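Local coordinates for YonK protein (Bacillus subtilis, PDB 2H4O) that is of unknown function but assembles into an octamer, its chains pairing by intermolecular beta-sheet, at the interface of chains A and B. Residues are numbered along the deposited sequence; one frame, centred on the assembly and turned at random. Chains: chain A/B, YonK protein.

The interface of chains A and B. Residues chain A 7-8, 42, 45-48; chain B 51-53.
B:Glu53 and its neighbours B:Val51 and B:Lys52 lie between A:His7 and A:Ser48, so that strand 46-55 of chain B is inserted between strands 4-12 and 46-55 of chain A. In this YonK-family protein the strands form a two-fold symmetric, interdigitated antiparallel intermolecular sheet, which joins two subunits of the octamer. On one flank the backbones of A:His7 and B:Glu53 exchange N-H...O bonds, B:Glu53 N reaching A:His7 O at 2.9 Å. On the other, A:Ser48 N donates to B:Lys52 O at 2.8 Å, and B:Lys52 N returns a bond to A:Ser48 O.

Side chains alternate across the sheet: B:Val51 and B:Glu53 point to the face where A:Phe42 lies, B:Lys52 to the opposite one. The methyl CG1 of B:Val51, anti to its backbone N (chi1 -179°), sits over one face of the A:Phe42 ring, 3.5 Å from the centroid and displaced toward the CD1/CE1 rim. The opposite rim, at CE2, meets B:Glu53 CB at 3.7 Å, so the ring spans both residues.

B:Glu53 runs out extended, with its carboxylate turned 78° from the phenyl plane. OE1 forms a salt bridge with A:Lys45 NZ at 3.3 Å, weak as a hydrogen bond, while the bent lysine chain lays its CD methylene against the carboxylate. OE2 lies toward A:His7, in the imidazole plane at its CD2 edge, 3.9 Å away; it stays 5.0 Å from A:His7 NE2, not in contact, and its charge may at most mildly favour a protonated ring. On the opposite face the extended A:Gln8 side chain slants across B:Lys52, bringing its amide oxygen OE1 to 3.7 Å from the lysine CG.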
ATOM      1  N   HIS A   7     -15.534   9.183  -3.280  1.00 49.23           N
ATOM      2  CA  HIS A   7     -15.994   9.973  -2.143  1.00 49.43           C
ATOM      3  C   HIS A   7     -15.903   9.015  -0.971  1.00 48.85           C
ATOM      4  O   HIS A   7     -16.560   7.994  -0.954  1.00 50.11           O
ATOM      5  CB  HIS A   7     -17.434  10.421  -2.334  1.00 51.64           C
ATOM      6  CG  HIS A   7     -18.057  10.972  -1.088  1.00 56.01           C
ATOM      7  ND1 HIS A   7     -17.442  11.925  -0.304  1.00 58.90           N
ATOM      8  CD2 HIS A   7     -19.241  10.701  -0.484  1.00 58.23           C
ATOM      9  CE1 HIS A   7     -18.214  12.217   0.732  1.00 59.01           C
ATOM     10  NE2 HIS A   7     -19.311  11.488   0.644  1.00 59.23           N
ATOM     11  N   GLN A   8     -15.097   9.343   0.019  1.00 47.20           N
ATOM     12  CA  GLN A   8     -14.913   8.436   1.121  1.00 47.23           C
ATOM     13  C   GLN A   8     -14.949   9.063   2.518  1.00 47.93           C
ATOM     14  O   GLN A   8     -14.445  10.155   2.692  1.00 49.10           O
ATOM     15  CB  GLN A   8     -13.588   7.720   0.913  1.00 46.66           C
ATOM     16  CG  GLN A   8     -13.247   6.803   1.996  1.00 48.38           C
ATOM     17  CD  GLN A   8     -11.969   6.107   1.766  1.00 50.66           C
ATOM     18  OE1 GLN A   8     -11.600   5.795   0.623  1.00 51.30           O
ATOM     19  NE2 GLN A   8     -11.269   5.820   2.853  1.00 50.67           N
ATOM     20  N   PHE A  42     -24.775   8.136   2.261  1.00 61.95           N
ATOM     21  CA  PHE A  42     -24.507   7.061   1.310  1.00 60.15           C
ATOM     22  C   PHE A  42     -25.708   6.160   1.001  1.00 59.64           C
ATOM     23  O   PHE A  42     -25.639   5.302   0.116  1.00 59.57           O
ATOM     24  CB  PHE A  42     -23.334   6.197   1.804  1.00 58.37           C
ATOM     25  CG  PHE A  42     -22.021   6.935   1.899  1.00 56.49           C
ATOM     26  CD1 PHE A  42     -21.538   7.378   3.127  1.00 54.66           C
ATOM     27  CD2 PHE A  42     -21.254   7.155   0.761  1.00 55.49           C
ATOM     28  CE1 PHE A  42     -20.317   8.017   3.221  1.00 54.44           C
ATOM     29  CE2 PHE A  42     -20.023   7.800   0.844  1.00 53.91           C
ATOM     30  CZ  PHE A  42     -19.554   8.229   2.079  1.00 53.29           C
ATOM     31  N   LYS A  45     -26.723   3.889  -2.642  1.00 54.17           N
ATOM     32  CA  LYS A  45     -25.577   3.815  -3.542  1.00 53.39           C
ATOM     33  C   LYS A  45     -24.778   2.537  -3.312  1.00 51.69           C
ATOM     34  O   LYS A  45     -24.665   2.058  -2.184  1.00 51.50           O
ATOM     35  CB  LYS A  45     -24.676   5.039  -3.365  1.00 54.84           C
ATOM     36  CG  LYS A  45     -25.158   6.016  -2.307  1.00 55.66           C
ATOM     37  CD  LYS A  45     -24.765   7.443  -2.653  1.00 59.22           C
ATOM     38  CE  LYS A  45     -25.608   7.986  -3.796  1.00 60.25           C
ATOM     39  NZ  LYS A  45     -25.257   9.395  -4.124  1.00 62.07           N
ATOM     40  N   ASN A  46     -24.226   1.989  -4.391  1.00 49.09           N
ATOM     41  CA  ASN A  46     -23.044   1.139  -4.298  1.00 48.77           C
ATOM     42  C   ASN A  46     -21.963   1.751  -3.411  1.00 45.69           C
ATOM     43  O   ASN A  46     -21.492   2.859  -3.666  1.00 44.57           O
ATOM     44  CB  ASN A  46     -22.481   0.852  -5.691  1.00 51.43           C
ATOM     45  CG  ASN A  46     -23.497   0.200  -6.606  1.00 52.94           C
ATOM     46  OD1 ASN A  46     -24.205  -0.726  -6.209  1.00 55.56           O
ATOM     47  ND2 ASN A  46     -23.575   0.680  -7.843  1.00 53.43           N
ATOM     48  N   VAL A  47     -21.577   1.021  -2.370  1.00 41.20           N
ATOM     49  CA  VAL A  47     -20.526   1.472  -1.466  1.00 36.65           C
ATOM     50  C   VAL A  47     -19.532   0.353  -1.173  1.00 34.70           C
ATOM     51  O   VAL A  47     -19.773  -0.807  -1.507  1.00 34.49           O
ATOM     52  CB  VAL A  47     -21.108   1.989  -0.137  1.00 37.41           C
ATOM     53  CG1 VAL A  47     -22.163   3.055  -0.396  1.00 37.27           C
ATOM     54  CG2 VAL A  47     -21.690   0.840   0.672  1.00 37.58           C
ATOM     55  N   SER A  48     -18.415   0.710  -0.548  1.00 32.47           N
ATOM     56  CA  SER A  48     -17.611  -0.255   0.193  1.00 30.38           C
ATOM     57  C   SER A  48     -17.444   0.169   1.648  1.00 27.91           C
ATOM     58  O   SER A  48     -16.986   1.276   1.934  1.00 31.17           O
ATOM     59  CB  SER A  48     -16.240  -0.428  -0.464  1.00 30.88           C
ATOM     60  OG  SER A  48     -16.342  -0.376  -1.877  1.00 32.36           O
TER
ATOM     61  N   VAL B  51     -16.289   4.253   4.659  1.00 24.05           N
ATOM     62  CA  VAL B  51     -17.404   4.121   3.731  1.00 26.10           C
ATOM     63  C   VAL B  51     -16.977   4.865   2.470  1.00 30.43           C
ATOM     64  O   VAL B  51     -16.716   6.075   2.469  1.00 30.99           O
ATOM     65  CB  VAL B  51     -18.688   4.710   4.337  1.00 24.26           C
ATOM     66  CG1 VAL B  51     -19.815   4.539   3.386  1.00 19.93           C
ATOM     67  CG2 VAL B  51     -18.997   4.011   5.665  1.00 20.78           C
ATOM     68  N   LYS B  52     -16.883   4.123   1.391  1.00 34.97           N
ATOM     69  CA  LYS B  52     -16.397   4.674   0.138  1.00 39.40           C
ATOM     70  C   LYS B  52     -17.488   4.461  -0.871  1.00 42.13           C
ATOM     71  O   LYS B  52     -18.217   3.478  -0.793  1.00 42.22           O
ATOM     72  CB  LYS B  52     -15.094   3.921  -0.287  1.00 40.29           C
ATOM     73  CG  LYS B  52     -14.359   4.453  -1.503  1.00 41.11           C
ATOM     74  CD  LYS B  52     -13.852   3.356  -2.398  1.00 43.14           C
ATOM     75  CE  LYS B  52     -12.695   2.596  -1.804  1.00 47.04           C
ATOM     76  NZ  LYS B  52     -12.336   1.370  -2.603  1.00 47.78           N
ATOM     77  N   GLU B  53     -17.600   5.403  -1.793  1.00 45.36           N
ATOM     78  CA  GLU B  53     -18.569   5.360  -2.858  1.00 48.09           C
ATOM     79  C   GLU B  53     -17.859   5.909  -4.068  1.00 50.64           C
ATOM     80  O   GLU B  53     -17.481   7.060  -4.064  1.00 51.66           O
ATOM     81  CB  GLU B  53     -19.743   6.257  -2.552  1.00 48.67           C
ATOM     82  CG  GLU B  53     -20.668   6.390  -3.755  1.00 54.79           C
ATOM     83  CD  GLU B  53     -21.553   7.632  -3.716  1.00 57.83           C
ATOM     84  OE1 GLU B  53     -22.377   7.796  -4.646  1.00 58.80           O
ATOM     85  OE2 GLU B  53     -21.422   8.451  -2.767  1.00 59.73           O
TER